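PDB 5YH1: member of s1p family of ribosomal proteins from Pyrococcus furiosus, which binds manganese through its DHH domain, the part contained in this chain, and probably acts as an exonuclease on nucleic acids. Local coordinates for residues R18-S23 and I48-F53; M42-M47 and T204-Y209; P363-A368 and D380-Y385. All coordinates share one frame; numbering follows the deposited sequence.

Contact 1. Residues R18-S23 and I48-F53; sequences RRAQPS and IRRAIF
Arg-49 reaches from helix 32-53 to the C-terminal end of helix 2-20 and grips two successive carbonyls with one guanidinium. Its NE bonds to Ala-20 O at 2.8 Å and its NH2 to Arg-19 O at 2.8 Å. Both oxygens lie close to the guanidinium plane, although NE stands above the carbonyl plane of Ala-20. The bend at chi3 (57°) turns NE toward Ala-20 O. A positive charge at this C-terminal end is probably favourable, since the end carbonyls point out from it.

The aromatic part of the contact belongs to Phe-53. The guanidinium of Arg-19 lies nearly flat on one face of its ring, planes 19° apart, in an off-centre cation-pi stack with CZ 4.2 Å from the ring centroid of Phe-53. Arg-19 CD sits more squarely over that face, a CH-pi contact. Within helix 32-53, NH2 of Arg-49 lies at the edge of the Phe-53 ring.

In the apolar part, Ala-20 CB rests 3.8 Å from Arg-50 CB, while the head of Arg-50 forms salt bridges with Asp-17 and Glu-13. On neighbouring faces of helix 32-53, Ile-48 and Ile-52 pack on helix 66-86 and on strand 58-63.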
ATOM      1  N   ARG A  18      39.394 -16.594 -11.258  1.00 46.74           N
ATOM      2  CA  ARG A  18      40.672 -16.021 -10.859  1.00 47.64           C
ATOM      3  C   ARG A  18      40.492 -14.566 -10.450  1.00 44.01           C
ATOM      4  O   ARG A  18      40.888 -14.187  -9.356  1.00 42.76           O
ATOM      5  CB  ARG A  18      41.694 -16.139 -11.994  1.00 51.40           C
ATOM      6  CG  ARG A  18      43.141 -15.924 -11.574  1.00 56.47           C
ATOM      7  CD  ARG A  18      44.063 -15.990 -12.785  1.00 60.86           C
ATOM      8  NE  ARG A  18      45.488 -15.939 -12.441  1.00 65.07           N
ATOM      9  CZ  ARG A  18      46.212 -14.828 -12.272  1.00 67.19           C
ATOM     10  NH1 ARG A  18      45.670 -13.616 -12.390  1.00 68.76           N
ATOM     11  NH2 ARG A  18      47.502 -14.933 -11.972  1.00 68.12           N
ATOM     12  N   ARG A  19      39.876 -13.757 -11.307  1.00 41.52           N
ATOM     13  CA  ARG A  19      39.703 -12.339 -10.986  1.00 42.48           C
ATOM     14  C   ARG A  19      38.809 -12.081  -9.768  1.00 41.55           C
ATOM     15  O   ARG A  19      38.997 -11.090  -9.064  1.00 40.61           O
ATOM     16  CB  ARG A  19      39.159 -11.534 -12.169  1.00 43.60           C
ATOM     17  CG  ARG A  19      39.442 -10.053 -11.978  1.00 45.74           C
ATOM     18  CD  ARG A  19      38.703  -9.148 -12.930  1.00 46.80           C
ATOM     19  NE  ARG A  19      38.796  -7.755 -12.490  1.00 47.94           N
ATOM     20  CZ  ARG A  19      38.410  -6.710 -13.220  1.00 51.52           C
ATOM     21  NH1 ARG A  19      37.905  -6.881 -14.441  1.00 52.41           N
ATOM     22  NH2 ARG A  19      38.529  -5.480 -12.730  1.00 51.74           N
ATOM     23  N   ALA A  20      37.834 -12.954  -9.536  1.00 39.56           N
ATOM     24  CA  ALA A  20      36.897 -12.777  -8.426  1.00 38.62           C
ATOM     25  C   ALA A  20      37.537 -13.013  -7.064  1.00 38.06           C
ATOM     26  O   ALA A  20      37.041 -12.503  -6.065  1.00 36.71           O
ATOM     27  CB  ALA A  20      35.696 -13.696  -8.594  1.00 39.09           C
ATOM     28  N   GLN A  21      38.613 -13.800  -7.017  1.00 37.98           N
ATOM     29  CA  GLN A  21      39.314 -14.073  -5.761  1.00 39.41           C
ATOM     30  C   GLN A  21      39.625 -12.761  -5.077  1.00 35.25           C
ATOM     31  O   GLN A  21      40.252 -11.903  -5.675  1.00 34.53           O
ATOM     32  CB  GLN A  21      40.639 -14.802  -6.005  1.00 41.64           C
ATOM     33  CG  GLN A  21      40.499 -16.260  -6.395  1.00 45.74           C
ATOM     34  CD  GLN A  21      39.873 -17.102  -5.306  1.00 48.95           C
ATOM     35  OE1 GLN A  21      40.004 -16.806  -4.117  1.00 54.80           O
ATOM     36  NE2 GLN A  21      39.184 -18.159  -5.705  1.00 51.71           N
ATOM     37  N   PRO A  22      39.171 -12.590  -3.832  1.00 33.75           N
ATOM     38  CA  PRO A  22      39.533 -11.372  -3.107  1.00 34.99           C
ATOM     39  C   PRO A  22      40.942 -11.453  -2.503  1.00 34.91           C
ATOM     40  O   PRO A  22      41.418 -12.546  -2.197  1.00 33.77           O
ATOM     41  CB  PRO A  22      38.490 -11.319  -1.994  1.00 33.77           C
ATOM     42  CG  PRO A  22      38.199 -12.753  -1.712  1.00 33.84           C
ATOM     43  CD  PRO A  22      38.323 -13.484  -3.024  1.00 33.12           C
ATOM     44  N   SER A  23      41.583 -10.300  -2.335  1.00 35.39           N
ATOM     45  CA  SER A  23      42.824 -10.209  -1.575  1.00 37.65           C
ATOM     46  C   SER A  23      42.536 -10.406  -0.097  1.00 38.29           C
ATOM     47  O   SER A  23      41.445 -10.096   0.384  1.00 36.36           O
ATOM     48  CB  SER A  23      43.459  -8.834  -1.742  1.00 38.18           C
ATOM     49  OG  SER A  23      43.600  -8.515  -3.102  1.00 40.27           O
ATOM     50  N   ILE A  48      30.155 -12.399  -4.578  1.00 28.03           N
ATOM     51  CA  ILE A  48      29.632 -11.092  -4.961  1.00 26.93           C
ATOM     52  C   ILE A  48      30.449 -10.515  -6.118  1.00 27.58           C
ATOM     53  O   ILE A  48      29.878 -10.074  -7.127  1.00 26.17           O
ATOM     54  CB  ILE A  48      29.533 -10.145  -3.743  1.00 26.87           C
ATOM     55  CG1 ILE A  48      28.395 -10.621  -2.832  1.00 27.42           C
ATOM     56  CG2 ILE A  48      29.278  -8.708  -4.165  1.00 27.09           C
ATOM     57  CD1 ILE A  48      28.411 -10.040  -1.438  1.00 28.10           C
ATOM     58  N   ARG A  49      31.774 -10.559  -5.995  1.00 28.13           N
ATOM     59  CA  ARG A  49      32.666 -10.054  -7.049  1.00 28.76           C
ATOM     60  C   ARG A  49      32.459 -10.806  -8.369  1.00 28.72           C
ATOM     61  O   ARG A  49      32.496 -10.210  -9.439  1.00 28.50           O
ATOM     62  CB  ARG A  49      34.138 -10.161  -6.615  1.00 29.75           C
ATOM     63  CG  ARG A  49      34.571  -9.158  -5.552  1.00 30.57           C
ATOM     64  CD  ARG A  49      35.918  -9.546  -4.950  1.00 32.14           C
ATOM     65  NE  ARG A  49      36.962  -9.665  -5.976  1.00 32.76           N
ATOM     66  CZ  ARG A  49      37.580  -8.635  -6.551  1.00 32.53           C
ATOM     67  NH1 ARG A  49      37.302  -7.390  -6.211  1.00 33.48           N
ATOM     68  NH2 ARG A  49      38.494  -8.852  -7.476  1.00 33.56           N
ATOM     69  N   ARG A  50      32.238 -12.111  -8.289  1.00 29.37           N
ATOM     70  CA  ARG A  50      32.052 -12.919  -9.492  1.00 31.82           C
ATOM     71  C   ARG A  50      30.772 -12.530 -10.234  1.00 31.91           C
ATOM     72  O   ARG A  50      30.789 -12.349 -11.460  1.00 32.54           O
ATOM     73  CB  ARG A  50      32.045 -14.410  -9.156  1.00 33.62           C
ATOM     74  CG  ARG A  50      32.385 -15.272 -10.357  1.00 37.05           C
ATOM     75  CD  ARG A  50      32.343 -16.759 -10.043  1.00 39.69           C
ATOM     76  NE  ARG A  50      32.945 -17.531 -11.135  1.00 44.01           N
ATOM     77  CZ  ARG A  50      32.371 -17.757 -12.321  1.00 46.27           C
ATOM     78  NH1 ARG A  50      31.157 -17.275 -12.593  1.00 45.16           N
ATOM     79  NH2 ARG A  50      33.017 -18.469 -13.247  1.00 45.83           N
ATOM     80  N   ALA A  51      29.674 -12.387  -9.492  1.00 30.12           N
ATOM     81  CA  ALA A  51      28.423 -11.885 -10.060  1.00 29.66           C
ATOM     82  C   ALA A  51      28.640 -10.558 -10.783  1.00 29.86           C
ATOM     83  O   ALA A  51      28.172 -10.376 -11.905  1.00 29.71           O
ATOM     84  CB  ALA A  51      27.367 -11.731  -8.981  1.00 29.97           C
ATOM     85  N   ILE A  52      29.379  -9.647 -10.149  1.00 31.22           N
ATOM     86  CA  ILE A  52      29.672  -8.338 -10.737  1.00 30.68           C
ATOM     87  C   ILE A  52      30.445  -8.463 -12.045  1.00 31.93           C
ATOM     88  O   ILE A  52      30.123  -7.801 -13.038  1.00 33.96           O
ATOM     89  CB  ILE A  52      30.503  -7.452  -9.781  1.00 29.68           C
ATOM     90  CG1 ILE A  52      29.684  -7.066  -8.547  1.00 28.77           C
ATOM     91  CG2 ILE A  52      30.986  -6.188 -10.493  1.00 29.55           C
ATOM     92  CD1 ILE A  52      30.521  -6.485  -7.427  1.00 28.57           C
ATOM     93  N   PHE A  53      31.478  -9.290 -12.040  1.00 31.96           N
ATOM     94  CA  PHE A  53      32.352  -9.396 -13.198  1.00 33.44           C
ATOM     95  C   PHE A  53      31.674 -10.112 -14.373  1.00 33.71           C
ATOM     96  O   PHE A  53      32.009  -9.846 -15.518  1.00 33.03           O
ATOM     97  CB  PHE A  53      33.687 -10.065 -12.828  1.00 34.10           C
ATOM     98  CG  PHE A  53      34.540  -9.259 -11.874  1.00 34.95           C
ATOM     99  CD1 PHE A  53      34.652  -7.879 -11.992  1.00 35.96           C
ATOM    100  CD2 PHE A  53      35.267  -9.892 -10.878  1.00 36.95           C
ATOM    101  CE1 PHE A  53      35.444  -7.151 -11.116  1.00 37.04           C
ATOM    102  CE2 PHE A  53      36.064  -9.166 -10.003  1.00 36.74           C
ATOM    103  CZ  PHE A  53      36.154  -7.796 -10.123  1.00 35.89           C
TER

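Contact 2. Residues M42-M47 and T204-Y209; sequences MKAAFM and TEVARY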
HETATM    1  N   MSE A  42      35.560 -14.381   2.946  1.00 29.46           N
HETATM    2  CA  MSE A  42      36.244 -14.357   1.649  1.00 32.00           C
HETATM    3  C   MSE A  42      35.415 -15.044   0.583  1.00 29.53           C
HETATM    4  O   MSE A  42      35.404 -14.611  -0.557  1.00 29.62           O
HETATM    5  CB  MSE A  42      37.643 -14.976   1.742  1.00 33.62           C
HETATM    6  CG  MSE A  42      38.572 -14.010   2.477  1.00 38.45           C
HETATM    7 SE   MSE A  42      40.446 -14.651   2.569  1.00 43.93          SE
HETATM    8  CE  MSE A  42      41.061 -14.019   0.808  1.00 38.84           C
ATOM      9  N   LYS A  43      34.717 -16.107   0.944  1.00 28.98           N
ATOM     10  CA  LYS A  43      33.789 -16.761   0.020  1.00 30.66           C
ATOM     11  C   LYS A  43      32.630 -15.831  -0.375  1.00 30.37           C
ATOM     12  O   LYS A  43      32.283 -15.741  -1.551  1.00 31.13           O
ATOM     13  CB  LYS A  43      33.235 -18.038   0.641  1.00 30.94           C
ATOM     14  CG  LYS A  43      32.350 -18.849  -0.303  1.00 33.67           C
ATOM     15  CD  LYS A  43      31.952 -20.159   0.352  1.00 35.23           C
ATOM     16  CE  LYS A  43      31.053 -21.005  -0.535  1.00 36.74           C
ATOM     17  NZ  LYS A  43      30.538 -22.154   0.254  1.00 37.08           N
ATOM     18  N   ALA A  44      32.048 -15.138   0.604  1.00 29.15           N
ATOM     19  CA  ALA A  44      30.976 -14.174   0.327  1.00 28.32           C
ATOM     20  C   ALA A  44      31.442 -13.123  -0.670  1.00 27.86           C
ATOM     21  O   ALA A  44      30.747 -12.820  -1.644  1.00 28.37           O
ATOM     22  CB  ALA A  44      30.504 -13.509   1.618  1.00 27.65           C
ATOM     23  N   ALA A  45      32.630 -12.584  -0.431  1.00 27.45           N
ATOM     24  CA  ALA A  45      33.190 -11.553  -1.296  1.00 28.07           C
ATOM     25  C   ALA A  45      33.513 -12.104  -2.681  1.00 28.10           C
ATOM     26  O   ALA A  45      33.317 -11.423  -3.678  1.00 28.93           O
ATOM     27  CB  ALA A  45      34.428 -10.934  -0.664  1.00 27.78           C
ATOM     28  N   PHE A  46      34.009 -13.335  -2.734  1.00 29.89           N
ATOM     29  CA  PHE A  46      34.240 -14.017  -4.004  1.00 30.37           C
ATOM     30  C   PHE A  46      32.945 -14.113  -4.825  1.00 29.66           C
ATOM     31  O   PHE A  46      32.924 -13.758  -6.002  1.00 28.35           O
ATOM     32  CB  PHE A  46      34.823 -15.425  -3.778  1.00 31.70           C
ATOM     33  CG  PHE A  46      34.825 -16.285  -5.015  1.00 32.60           C
ATOM     34  CD1 PHE A  46      35.848 -16.187  -5.946  1.00 33.50           C
ATOM     35  CD2 PHE A  46      33.789 -17.178  -5.263  1.00 33.48           C
ATOM     36  CE1 PHE A  46      35.839 -16.971  -7.097  1.00 34.00           C
ATOM     37  CE2 PHE A  46      33.777 -17.959  -6.410  1.00 33.73           C
ATOM     38  CZ  PHE A  46      34.804 -17.852  -7.329  1.00 33.65           C
HETATM   39  N   MSE A  47      31.873 -14.589  -4.199  1.00 29.14           N
HETATM   40  CA  MSE A  47      30.597 -14.756  -4.908  1.00 30.19           C
HETATM   41  C   MSE A  47      30.051 -13.440  -5.396  1.00 28.76           C
HETATM   42  O   MSE A  47      29.558 -13.345  -6.518  1.00 29.32           O
HETATM   43  CB  MSE A  47      29.593 -15.470  -4.014  1.00 32.52           C
HETATM   44  CG  MSE A  47      29.914 -16.960  -3.987  1.00 35.20           C
HETATM   45 SE   MSE A  47      28.739 -17.882  -2.712  0.94 43.64          SE
HETATM   46  CE  MSE A  47      27.134 -17.862  -3.867  1.00 42.28           C
ATOM     47  N   THR A 204      30.623  -4.437   6.601  1.00 24.17           N
ATOM     48  CA  THR A 204      31.717  -3.521   6.277  1.00 24.70           C
ATOM     49  C   THR A 204      32.993  -4.308   5.975  1.00 24.34           C
ATOM     50  O   THR A 204      33.680  -4.011   5.000  1.00 24.14           O
ATOM     51  CB  THR A 204      31.960  -2.495   7.404  1.00 24.73           C
ATOM     52  OG1 THR A 204      30.809  -1.652   7.540  1.00 23.98           O
ATOM     53  CG2 THR A 204      33.169  -1.633   7.103  1.00 24.66           C
ATOM     54  N   GLU A 205      33.287  -5.342   6.763  1.00 25.00           N
ATOM     55  CA  GLU A 205      34.479  -6.166   6.491  1.00 25.66           C
ATOM     56  C   GLU A 205      34.317  -6.907   5.158  1.00 27.09           C
ATOM     57  O   GLU A 205      35.224  -6.877   4.318  1.00 27.88           O
ATOM     58  CB  GLU A 205      34.781  -7.139   7.627  1.00 25.24           C
ATOM     59  CG  GLU A 205      35.028  -6.484   8.988  1.00 26.01           C
ATOM     60  CD  GLU A 205      36.331  -5.680   9.098  1.00 26.48           C
ATOM     61  OE1 GLU A 205      37.129  -5.622   8.139  1.00 27.07           O
ATOM     62  OE2 GLU A 205      36.571  -5.089  10.171  1.00 25.59           O
ATOM     63  N   VAL A 206      33.153  -7.515   4.919  1.00 26.77           N
ATOM     64  CA  VAL A 206      32.911  -8.146   3.614  1.00 25.63           C
ATOM     65  C   VAL A 206      33.118  -7.132   2.499  1.00 25.82           C
ATOM     66  O   VAL A 206      33.776  -7.435   1.488  1.00 26.67           O
ATOM     67  CB  VAL A 206      31.518  -8.791   3.485  1.00 25.74           C
ATOM     68  CG1 VAL A 206      31.283  -9.265   2.054  1.00 25.73           C
ATOM     69  CG2 VAL A 206      31.375  -9.965   4.438  1.00 25.31           C
ATOM     70  N   ALA A 207      32.582  -5.928   2.683  1.00 25.87           N
ATOM     71  CA  ALA A 207      32.716  -4.881   1.667  1.00 26.25           C
ATOM     72  C   ALA A 207      34.177  -4.559   1.343  1.00 27.08           C
ATOM     73  O   ALA A 207      34.515  -4.293   0.193  1.00 28.00           O
ATOM     74  CB  ALA A 207      31.987  -3.617   2.096  1.00 26.25           C
ATOM     75  N   ARG A 208      35.033  -4.572   2.359  1.00 28.49           N
ATOM     76  CA  ARG A 208      36.464  -4.324   2.163  1.00 28.98           C
ATOM     77  C   ARG A 208      37.107  -5.420   1.300  1.00 29.37           C
ATOM     78  O   ARG A 208      37.966  -5.126   0.468  1.00 31.82           O
ATOM     79  CB  ARG A 208      37.190  -4.202   3.512  1.00 28.96           C
ATOM     80  CG  ARG A 208      36.823  -2.950   4.301  1.00 29.26           C
ATOM     81  CD  ARG A 208      37.459  -2.917   5.687  1.00 29.95           C
ATOM     82  NE  ARG A 208      38.910  -3.095   5.593  1.00 29.74           N
ATOM     83  CZ  ARG A 208      39.564  -4.240   5.804  1.00 29.70           C
ATOM     84  NH1 ARG A 208      38.942  -5.346   6.189  1.00 29.99           N
ATOM     85  NH2 ARG A 208      40.873  -4.270   5.638  1.00 30.29           N
ATOM     86  N   TYR A 209      36.687  -6.670   1.486  1.00 28.72           N
ATOM     87  CA  TYR A 209      37.149  -7.756   0.623  1.00 29.32           C
ATOM     88  C   TYR A 209      36.591  -7.652  -0.799  1.00 30.48           C
ATOM     89  O   TYR A 209      37.278  -7.987  -1.763  1.00 29.68           O
ATOM     90  CB  TYR A 209      36.818  -9.117   1.225  1.00 30.29           C
ATOM     91  CG  TYR A 209      37.721  -9.490   2.378  1.00 31.90           C
ATOM     92  CD1 TYR A 209      37.507  -8.967   3.644  1.00 32.34           C
ATOM     93  CD2 TYR A 209      38.794 -10.362   2.206  1.00 31.70           C
ATOM     94  CE1 TYR A 209      38.314  -9.303   4.712  1.00 32.08           C
ATOM     95  CE2 TYR A 209      39.610 -10.703   3.273  1.00 32.48           C
ATOM     96  CZ  TYR A 209      39.368 -10.159   4.524  1.00 32.58           C
ATOM     97  OH  TYR A 209      40.167 -10.475   5.601  1.00 31.85           O
TER
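Ala-45 and Tyr-209 meet CB to CB at 3.5 Å, each with its CB directed at the opposite helix, and round this pair the other side chains arrange themselves. The ring of Tyr-209 swings out toward Met-42, a selenomethionine here. CG of Met-42 approaches the ring obliquely, 3.6 Å from Tyr-209 CE2, over neither face nor edge proper. Met-42 is extended at chi2 (-177°), which carries SE onward past the ring, 5.2 Å from the centroid of Tyr-209: a Met-aromatic contact, again slanting. Within its own helix the ring of Tyr-209 has Glu-205 O at its edge, in plane. On the other flank of Ala-45, Val-206 offers CG1, which lies 4.3 Å from Ala-44 CB and is also close to Ala-45 CB.

The axes of segments 42-47 and 204-209 approach to 8.7 Å, crossing at -55°, and the alanines on helix 32-53 suit so close a passage, since at the nearest point Ala-45 puts only a methyl against Tyr-209 CB. Helix 32-53 packs beside the five-stranded parallel sheet of the DHH domain, where Ala-44 also touches Val-183 and Val-185 on one of its outer strands, 183-185. Helix 199-210 lies against helix 66-86, with Val-206 on Leu-75. The side chain of Val-206 is about 12 Å from that of His-163, a manganese ligand, so the packing lies near the manganese site without touching it.

No hydrogen bond spans the two segments. The polar groups of 204-209 are served within the helix and by outside partners: Arg-208, whose CB points away from helix 32-53, forms a salt bridge from NH1 to Glu-205 OE1, and another from NE to Glu-215. Tyr-209 OH makes a weak hydrogen bond to Gly-26 O.

Contact 3. Residues P363-A368 and D380-Y385; sequences PILTLA and DGMAKY
Met-382, a selenomethionine, reaches the start of strand 364-369 through a chain bent at chi2 and chi3. With CG set beside the backbone N (chi1 -60°), SE is turned by chi2 (-70°) and CE by chi3 (-57°), and the folded chain lies against the backbone of residues 363-365. CG of Met-382 touches Ile-364 O at 3.3 Å. Its SE lies 3.6 Å from Pro-363 C, and the terminal CE of Met-382 packs on Leu-365 CB. In Tyr-385, CG likewise stands beside the backbone N, and the ring comes obliquely against Pro-363: CB of Pro-363 is 3.5 Å from Tyr-385 CE1, and its CG lies near the hydroxyl. Pro-363 CB thus touches both the selenium and the ring.

The backbones also draw close: Pro-363 CA is 3.9 Å from Gly-381 C, an approach the glycine permits because it presents no side chain at this point. The fold explains the meeting: strand 364-369 and strand 373-378 are antiparallel neighbours in a six-stranded mixed sheet, and the chain, on leaving the second strand, curls back over the base of this hairpin. Ile-364 still pairs with Ser-379, the residue just before the turn.

Residues 380-385 curl through successive hydrogen bonds from residue i+3 back to i, among them Tyr-385 N to Met-382 O at 2.9 Å, which puts Met-382 and Tyr-385 one turn apart and both in touch with residues 363-365. No hydrogen bond crosses the contact, so apolar packing carries it. Leu-365 and Met-382 both also touch Phe-387, farther along the loop, while Tyr-385 OH is hydrogen-bonded to Asn-322 O.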
ATOM      1  N   PRO A 363      17.335  -5.640  37.933  1.00 27.64           N
ATOM      2  CA  PRO A 363      16.486  -6.554  37.152  1.00 28.67           C
ATOM      3  C   PRO A 363      15.182  -5.888  36.709  1.00 26.44           C
ATOM      4  O   PRO A 363      14.259  -5.724  37.521  1.00 25.52           O
ATOM      5  CB  PRO A 363      16.208  -7.697  38.133  1.00 28.08           C
ATOM      6  CG  PRO A 363      16.276  -7.045  39.478  1.00 28.98           C
ATOM      7  CD  PRO A 363      17.329  -5.979  39.367  1.00 28.81           C
ATOM      8  N   ILE A 364      15.127  -5.487  35.439  1.00 25.43           N
ATOM      9  CA  ILE A 364      13.957  -4.772  34.904  1.00 25.45           C
ATOM     10  C   ILE A 364      13.366  -5.515  33.720  1.00 25.00           C
ATOM     11  O   ILE A 364      14.075  -5.837  32.767  1.00 24.49           O
ATOM     12  CB  ILE A 364      14.296  -3.341  34.437  1.00 25.26           C
ATOM     13  CG1 ILE A 364      14.942  -2.535  35.571  1.00 25.87           C
ATOM     14  CG2 ILE A 364      13.032  -2.633  33.961  1.00 25.62           C
ATOM     15  CD1 ILE A 364      15.511  -1.202  35.128  1.00 26.11           C
ATOM     16  N   LEU A 365      12.064  -5.762  33.795  1.00 25.42           N
ATOM     17  CA  LEU A 365      11.314  -6.413  32.725  1.00 25.13           C
ATOM     18  C   LEU A 365      10.150  -5.537  32.313  1.00 23.64           C
ATOM     19  O   LEU A 365       9.257  -5.271  33.112  1.00 23.70           O
ATOM     20  CB  LEU A 365      10.795  -7.774  33.186  1.00 25.53           C
ATOM     21  CG  LEU A 365      10.215  -8.671  32.089  1.00 26.51           C
ATOM     22  CD1 LEU A 365      11.269  -9.089  31.076  1.00 26.23           C
ATOM     23  CD2 LEU A 365       9.609  -9.909  32.728  1.00 27.53           C
ATOM     24  N   THR A 366      10.169  -5.094  31.060  1.00 23.34           N
ATOM     25  CA  THR A 366       9.137  -4.221  30.527  1.00 23.97           C
ATOM     26  C   THR A 366       8.297  -4.981  29.516  1.00 23.90           C
ATOM     27  O   THR A 366       8.812  -5.516  28.538  1.00 23.38           O
ATOM     28  CB  THR A 366       9.745  -2.963  29.884  1.00 24.39           C
ATOM     29  OG1 THR A 366      10.408  -2.183  30.893  1.00 24.98           O
ATOM     30  CG2 THR A 366       8.661  -2.099  29.232  1.00 24.90           C
ATOM     31  N   LEU A 367       6.999  -5.041  29.777  1.00 25.15           N
ATOM     32  CA  LEU A 367       6.055  -5.739  28.907  1.00 25.38           C
ATOM     33  C   LEU A 367       5.065  -4.732  28.330  1.00 24.43           C
ATOM     34  O   LEU A 367       4.250  -4.175  29.056  1.00 23.77           O
ATOM     35  CB  LEU A 367       5.312  -6.785  29.721  1.00 27.11           C
ATOM     36  CG  LEU A 367       4.159  -7.499  29.018  1.00 28.98           C
ATOM     37  CD1 LEU A 367       4.700  -8.532  28.053  1.00 29.15           C
ATOM     38  CD2 LEU A 367       3.263  -8.151  30.060  1.00 31.08           C
ATOM     39  N   ALA A 368       5.141  -4.502  27.025  1.00 24.44           N
ATOM     40  CA  ALA A 368       4.222  -3.590  26.339  1.00 24.73           C
ATOM     41  C   ALA A 368       3.287  -4.391  25.457  1.00 25.13           C
ATOM     42  O   ALA A 368       3.746  -5.069  24.548  1.00 26.24           O
ATOM     43  CB  ALA A 368       5.000  -2.598  25.497  1.00 24.37           C
ATOM     44  N   ASP A 380      19.970  -6.203  31.488  1.00 31.78           N
ATOM     45  CA  ASP A 380      21.070  -7.133  31.786  1.00 31.68           C
ATOM     46  C   ASP A 380      20.912  -7.770  33.153  1.00 30.13           C
ATOM     47  O   ASP A 380      21.209  -8.943  33.321  1.00 30.18           O
ATOM     48  CB  ASP A 380      22.411  -6.418  31.706  1.00 33.68           C
ATOM     49  CG  ASP A 380      22.760  -6.014  30.298  1.00 35.28           C
ATOM     50  OD1 ASP A 380      22.181  -6.586  29.349  1.00 36.38           O
ATOM     51  OD2 ASP A 380      23.608  -5.123  30.133  1.00 37.82           O
ATOM     52  N   GLY A 381      20.411  -6.999  34.110  1.00 28.95           N
ATOM     53  CA  GLY A 381      20.104  -7.503  35.448  1.00 28.29           C
ATOM     54  C   GLY A 381      19.218  -8.738  35.503  1.00 29.50           C
ATOM     55  O   GLY A 381      19.288  -9.506  36.470  1.00 28.16           O
HETATM   56  N   MSE A 382      18.380  -8.935  34.483  1.00 28.94           N
HETATM   57  CA  MSE A 382      17.494 -10.107  34.435  1.00 29.07           C
HETATM   58  C   MSE A 382      18.277 -11.395  34.237  1.00 29.38           C
HETATM   59  O   MSE A 382      17.796 -12.478  34.569  1.00 28.36           O
HETATM   60  CB  MSE A 382      16.457  -9.950  33.317  1.00 29.78           C
HETATM   61  CG  MSE A 382      15.554  -8.727  33.471  1.00 28.41           C
HETATM   62 SE   MSE A 382      14.347  -8.994  34.987  1.00 34.11          SE
HETATM   63  CE  MSE A 382      13.493 -10.688  34.417  1.00 30.73           C
ATOM     64  N   ALA A 383      19.490 -11.306  33.697  1.00 30.63           N
ATOM     65  CA  ALA A 383      20.351 -12.489  33.579  1.00 32.43           C
ATOM     66  C   ALA A 383      20.575 -13.182  34.940  1.00 34.06           C
ATOM     67  O   ALA A 383      20.672 -14.396  35.002  1.00 35.73           O
ATOM     68  CB  ALA A 383      21.683 -12.118  32.946  1.00 31.94           C
ATOM     69  N   LYS A 384      20.613 -12.403  36.022  1.00 35.95           N
ATOM     70  CA  LYS A 384      20.770 -12.934  37.382  1.00 38.14           C
ATOM     71  C   LYS A 384      19.626 -13.855  37.812  1.00 38.06           C
ATOM     72  O   LYS A 384      19.729 -14.548  38.826  1.00 38.64           O
ATOM     73  CB  LYS A 384      20.905 -11.782  38.392  1.00 39.82           C
ATOM     74  CG  LYS A 384      22.145 -10.916  38.167  1.00 42.54           C
ATOM     75  CD  LYS A 384      22.322  -9.863  39.256  1.00 45.16           C
ATOM     76  CE  LYS A 384      21.649  -8.522  38.946  1.00 46.75           C
ATOM     77  NZ  LYS A 384      22.622  -7.387  38.870  1.00 45.83           N
ATOM     78  N   TYR A 385      18.532 -13.842  37.056  1.00 35.67           N
ATOM     79  CA  TYR A 385      17.378 -14.673  37.350  1.00 35.48           C
ATOM     80  C   TYR A 385      17.155 -15.743  36.277  1.00 36.97           C
ATOM     81  O   TYR A 385      16.131 -16.422  36.289  1.00 37.69           O
ATOM     82  CB  TYR A 385      16.139 -13.793  37.465  1.00 34.24           C
ATOM     83  CG  TYR A 385      16.154 -12.862  38.644  1.00 32.64           C
ATOM     84  CD1 TYR A 385      16.818 -11.632  38.584  1.00 32.04           C
ATOM     85  CD2 TYR A 385      15.504 -13.197  39.820  1.00 31.65           C
ATOM     86  CE1 TYR A 385      16.826 -10.767  39.666  1.00 30.50           C
ATOM     87  CE2 TYR A 385      15.503 -12.334  40.903  1.00 31.63           C
ATOM     88  CZ  TYR A 385      16.167 -11.122  40.819  1.00 30.48           C
ATOM     89  OH  TYR A 385      16.181 -10.274  41.891  1.00 30.08           O
TER

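Contacts 1 and 2 form one neighbourhood, their centres 9 Å apart, because both use helix 32-53. Along the chain their segments alternate, 18-23, 42-47, 48-53 and 204-209, so that the N-terminal helix and the much later helix 199-210 meet the same helix. The two also touch directly: Ser-23 O lies 3.2 Å from Tyr-209 CD2, and Pro-22 O approaches Met-42 CE. Contact 3 comes later in sequence and lies across the chain's centre, about 46 Å from contact 1 and 37 Å from contact 2 between centres. The contacts therefore report on two separate parts of the chain, one round the parallel sheet and one in the mixed sheet.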